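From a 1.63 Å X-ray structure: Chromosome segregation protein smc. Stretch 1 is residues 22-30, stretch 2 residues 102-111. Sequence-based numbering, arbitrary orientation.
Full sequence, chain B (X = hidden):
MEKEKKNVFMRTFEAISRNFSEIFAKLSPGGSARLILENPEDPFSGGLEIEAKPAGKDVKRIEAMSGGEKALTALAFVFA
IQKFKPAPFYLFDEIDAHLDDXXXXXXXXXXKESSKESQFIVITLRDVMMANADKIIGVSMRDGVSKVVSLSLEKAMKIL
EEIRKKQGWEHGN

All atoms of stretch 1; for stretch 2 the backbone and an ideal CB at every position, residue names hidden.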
# COMPACT_ATOMS: atom_id res chain seq x y z
N GLU B 22 18.30 9.91 -6.76
CA GLU B 22 17.59 10.97 -7.47
C GLU B 22 16.29 11.33 -6.76
O GLU B 22 15.96 12.51 -6.56
CB GLU B 22 17.33 10.57 -8.92
CG GLU B 22 18.60 10.45 -9.76
CD GLU B 22 18.34 9.96 -11.16
OE1 GLU B 22 17.18 9.66 -11.50
OE2 GLU B 22 19.32 9.88 -11.93
N ILE B 23 15.54 10.31 -6.37
CA ILE B 23 14.26 10.55 -5.72
C ILE B 23 14.43 11.20 -4.34
O ILE B 23 13.69 12.10 -3.99
CB ILE B 23 13.43 9.25 -5.62
CG1 ILE B 23 13.07 8.77 -7.02
CG2 ILE B 23 12.16 9.50 -4.79
CD1 ILE B 23 12.50 7.36 -7.08
N PHE B 24 15.41 10.74 -3.57
CA PHE B 24 15.65 11.36 -2.26
C PHE B 24 15.94 12.85 -2.41
O PHE B 24 15.39 13.66 -1.66
CB PHE B 24 16.80 10.68 -1.52
CG PHE B 24 16.97 11.17 -0.11
CD1 PHE B 24 16.35 10.53 0.95
CD2 PHE B 24 17.75 12.29 0.16
CE1 PHE B 24 16.50 10.99 2.25
CE2 PHE B 24 17.90 12.76 1.44
CZ PHE B 24 17.28 12.11 2.49
N ALA B 25 16.77 13.20 -3.38
CA ALA B 25 17.13 14.60 -3.61
C ALA B 25 15.92 15.43 -4.03
O ALA B 25 15.80 16.60 -3.67
CB ALA B 25 18.25 14.71 -4.65
N LYS B 26 15.02 14.82 -4.79
CA LYS B 26 13.78 15.48 -5.21
C LYS B 26 12.86 15.73 -4.02
O LYS B 26 12.32 16.84 -3.86
CB LYS B 26 13.06 14.61 -6.25
CG LYS B 26 11.86 15.25 -6.93
CD LYS B 26 11.61 14.61 -8.29
CE LYS B 26 11.43 13.10 -8.17
NZ LYS B 26 11.13 12.44 -9.48
N LEU B 27 12.67 14.72 -3.18
CA LEU B 27 11.77 14.82 -2.04
C LEU B 27 12.32 15.74 -0.95
O LEU B 27 11.56 16.40 -0.24
CB LEU B 27 11.49 13.44 -1.45
CG LEU B 27 10.69 12.49 -2.36
CD1 LEU B 27 10.50 11.14 -1.65
CD2 LEU B 27 9.35 13.10 -2.74
N SER B 28 13.64 15.77 -0.81
CA SER B 28 14.31 16.66 0.15
C SER B 28 15.31 17.58 -0.55
O SER B 28 16.51 17.30 -0.57
CB SER B 28 15.04 15.85 1.22
OG SER B 28 14.11 15.15 2.02
N PRO B 29 14.82 18.68 -1.13
CA PRO B 29 15.71 19.58 -1.87
C PRO B 29 16.92 19.99 -1.02
O PRO B 29 16.76 20.32 0.17
CB PRO B 29 14.81 20.78 -2.18
CG PRO B 29 13.43 20.19 -2.25
CD PRO B 29 13.42 19.11 -1.18
N GLY B 30 18.11 19.94 -1.61
CA GLY B 30 19.33 20.27 -0.88
C GLY B 30 19.93 19.09 -0.13
O GLY B 30 21.04 19.20 0.41
N UNK B 102 4.88 21.02 2.56
CA UNK B 102 5.85 21.11 1.49
C UNK B 102 6.29 19.72 1.07
O UNK B 102 6.38 19.41 -0.11
CB UNK B 102 7.05 21.95 1.92
N UNK B 103 6.57 18.88 2.06
CA UNK B 103 7.00 17.52 1.79
C UNK B 103 5.89 16.61 1.28
O UNK B 103 6.12 15.79 0.38
CB UNK B 103 7.60 16.92 3.06
N UNK B 104 4.71 16.73 1.86
CA UNK B 104 3.57 15.96 1.34
C UNK B 104 3.30 16.28 -0.14
O UNK B 104 3.06 15.38 -0.93
CB UNK B 104 2.32 16.25 2.17
N UNK B 105 3.37 17.56 -0.52
CA UNK B 105 3.17 17.90 -1.93
C UNK B 105 4.17 17.20 -2.84
O UNK B 105 3.80 16.73 -3.92
CB UNK B 105 3.27 19.41 -2.12
N UNK B 106 5.43 17.13 -2.41
CA UNK B 106 6.45 16.50 -3.24
C UNK B 106 6.16 15.01 -3.36
O UNK B 106 6.34 14.41 -4.43
CB UNK B 106 7.85 16.73 -2.66
N UNK B 107 5.69 14.41 -2.27
CA UNK B 107 5.29 13.00 -2.33
C UNK B 107 4.10 12.80 -3.27
O UNK B 107 4.09 11.87 -4.10
CB UNK B 107 4.94 12.49 -0.93
N UNK B 108 3.10 13.68 -3.16
CA UNK B 108 1.93 13.61 -4.02
C UNK B 108 2.29 13.77 -5.50
O UNK B 108 1.74 13.09 -6.37
CB UNK B 108 0.92 14.68 -3.61
N UNK B 109 3.24 14.66 -5.79
CA UNK B 109 3.70 14.83 -7.17
C UNK B 109 4.37 13.56 -7.69
O UNK B 109 4.20 13.19 -8.85
CB UNK B 109 4.67 16.01 -7.27
N UNK B 110 5.13 12.89 -6.82
CA UNK B 110 5.80 11.64 -7.20
C UNK B 110 4.77 10.53 -7.42
O UNK B 110 4.90 9.71 -8.33
CB UNK B 110 6.81 11.22 -6.13
N UNK B 111 3.73 10.49 -6.58
CA UNK B 111 2.63 9.55 -6.80
C UNK B 111 1.94 9.80 -8.15
O UNK B 111 1.73 8.86 -8.92
CB UNK B 111 1.61 9.66 -5.66

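Stretch 2 is helical throughout and runs roughly antiparallel to the helix of stretch 1, at 138°, with a closest axial approach of 10.3 Å. Stretch 1 leaves its helix at Ser28, so the carbonyl of Leu27 is not taken up by a further helical turn within the stretch.

Position 102 has an ideal CB with nothing of stretch 1 within 5.5 Å. Many helix-compatible residues would suit; it is Ala102.

At position 103 CA-to-CB points sideways, and the ideal CB lies 5.2 Å from Leu27 O. A medium polar side chain could reach the end of the helix, and a donor would seem natural. The residue is Asn103. Its OD1 stands 3.2 Å from Leu27 O, but both are acceptors and no hydrogen bond forms. Instead OD1 accepts from a water, 2.8 Å from the water oxygen, which also lies 2.8 Å from Ser28 OG and so bridges the stretches.

Positions 104 and 105 are out of reach, and stretch 1 sets no preference. They are Val104 and Lys105.

Position 106 points toward stretch 1. The CA of position 106 is 5.7 Å from Leu27 CA, and the ideal CB of position 106 is 3.9 Å from Leu27 CD2 and 4.6 Å from Lys26 O. A long side chain with an apolar stem and a donor further out would fit; Lys, Gln or Arg could serve. It is Arg106. NE donates to Leu27 O at 2.9 Å, with the carbonyl at the guanidinium edge. Pro29 CD covers one face, 3.5 Å from Arg106 NE. Arg106 NH2 donates to Asn103 OD1 at 2.9 Å, so that acceptor helps hold the guanidinium.

Position 107 points sideways, its ideal CB 4.8 Å from Leu27 CD2. A small or medium apolar residue suits. Val107 places CG2 4.1 Å from Leu27 CD2.

Position 108 is out of reach and unconstrained by stretch 1; it is Ala108.

Position 109 points toward stretch 1, yet its ideal CB has nothing of it within 5.5 Å. Polar or apolar residues are possible. Asp109 makes no contact across; its OD1 forms a salt bridge with Lys105 NZ at 2.9 Å, one turn back.

Position 110 points toward stretch 1, its ideal CB 4.6 Å from Leu27 CD2 and 5.4 Å from Lys26 CE. Leu, Ile or Met would suit this largely apolar setting. Leu110 brings CD2 to 3.7 Å from Ile23 CG2 and 4.1 Å from Leu27 CD2, packing against both.

Position 111 is out of reach; stretch 1 does not select its residue, Ile111.

Stretch 2, residues 102-111: ANVKRVADLI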
# COMPACT_ATOMS: atom_id res chain seq x y z
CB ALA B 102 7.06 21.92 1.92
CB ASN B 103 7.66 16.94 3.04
CG ASN B 103 9.07 17.46 3.23
OD1 ASN B 103 9.92 17.27 2.37
ND2 ASN B 103 9.32 18.12 4.36
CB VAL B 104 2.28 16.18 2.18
CG1 VAL B 104 1.10 15.48 1.54
CG2 VAL B 104 2.49 15.68 3.61
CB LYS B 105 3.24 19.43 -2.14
CG LYS B 105 2.97 19.91 -3.58
CD LYS B 105 1.64 19.38 -4.12
CE LYS B 105 1.18 20.13 -5.38
NZ LYS B 105 2.21 20.24 -6.43
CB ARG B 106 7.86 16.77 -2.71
CG ARG B 106 8.25 18.24 -2.96
CD ARG B 106 9.72 18.50 -2.67
NE ARG B 106 9.98 18.56 -1.24
CZ ARG B 106 9.97 19.68 -0.53
NH1 ARG B 106 9.70 20.85 -1.10
NH2 ARG B 106 10.23 19.62 0.77
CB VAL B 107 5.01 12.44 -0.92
CG1 VAL B 107 4.38 11.03 -0.99
CG2 VAL B 107 6.30 12.40 -0.15
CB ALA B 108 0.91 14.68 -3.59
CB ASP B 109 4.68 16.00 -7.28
CG ASP B 109 4.01 17.35 -7.16
OD1 ASP B 109 2.76 17.42 -7.08
OD2 ASP B 109 4.75 18.35 -7.15
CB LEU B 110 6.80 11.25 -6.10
CG LEU B 110 7.56 9.93 -6.23
CD1 LEU B 110 8.33 9.89 -7.53
CD2 LEU B 110 8.50 9.81 -5.03
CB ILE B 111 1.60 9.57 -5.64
CG1 ILE B 111 2.17 8.87 -4.41
CG2 ILE B 111 0.28 8.90 -6.07
CD1 ILE B 111 1.47 9.26 -3.08
O HOH W 1 12.60 17.28 3.13
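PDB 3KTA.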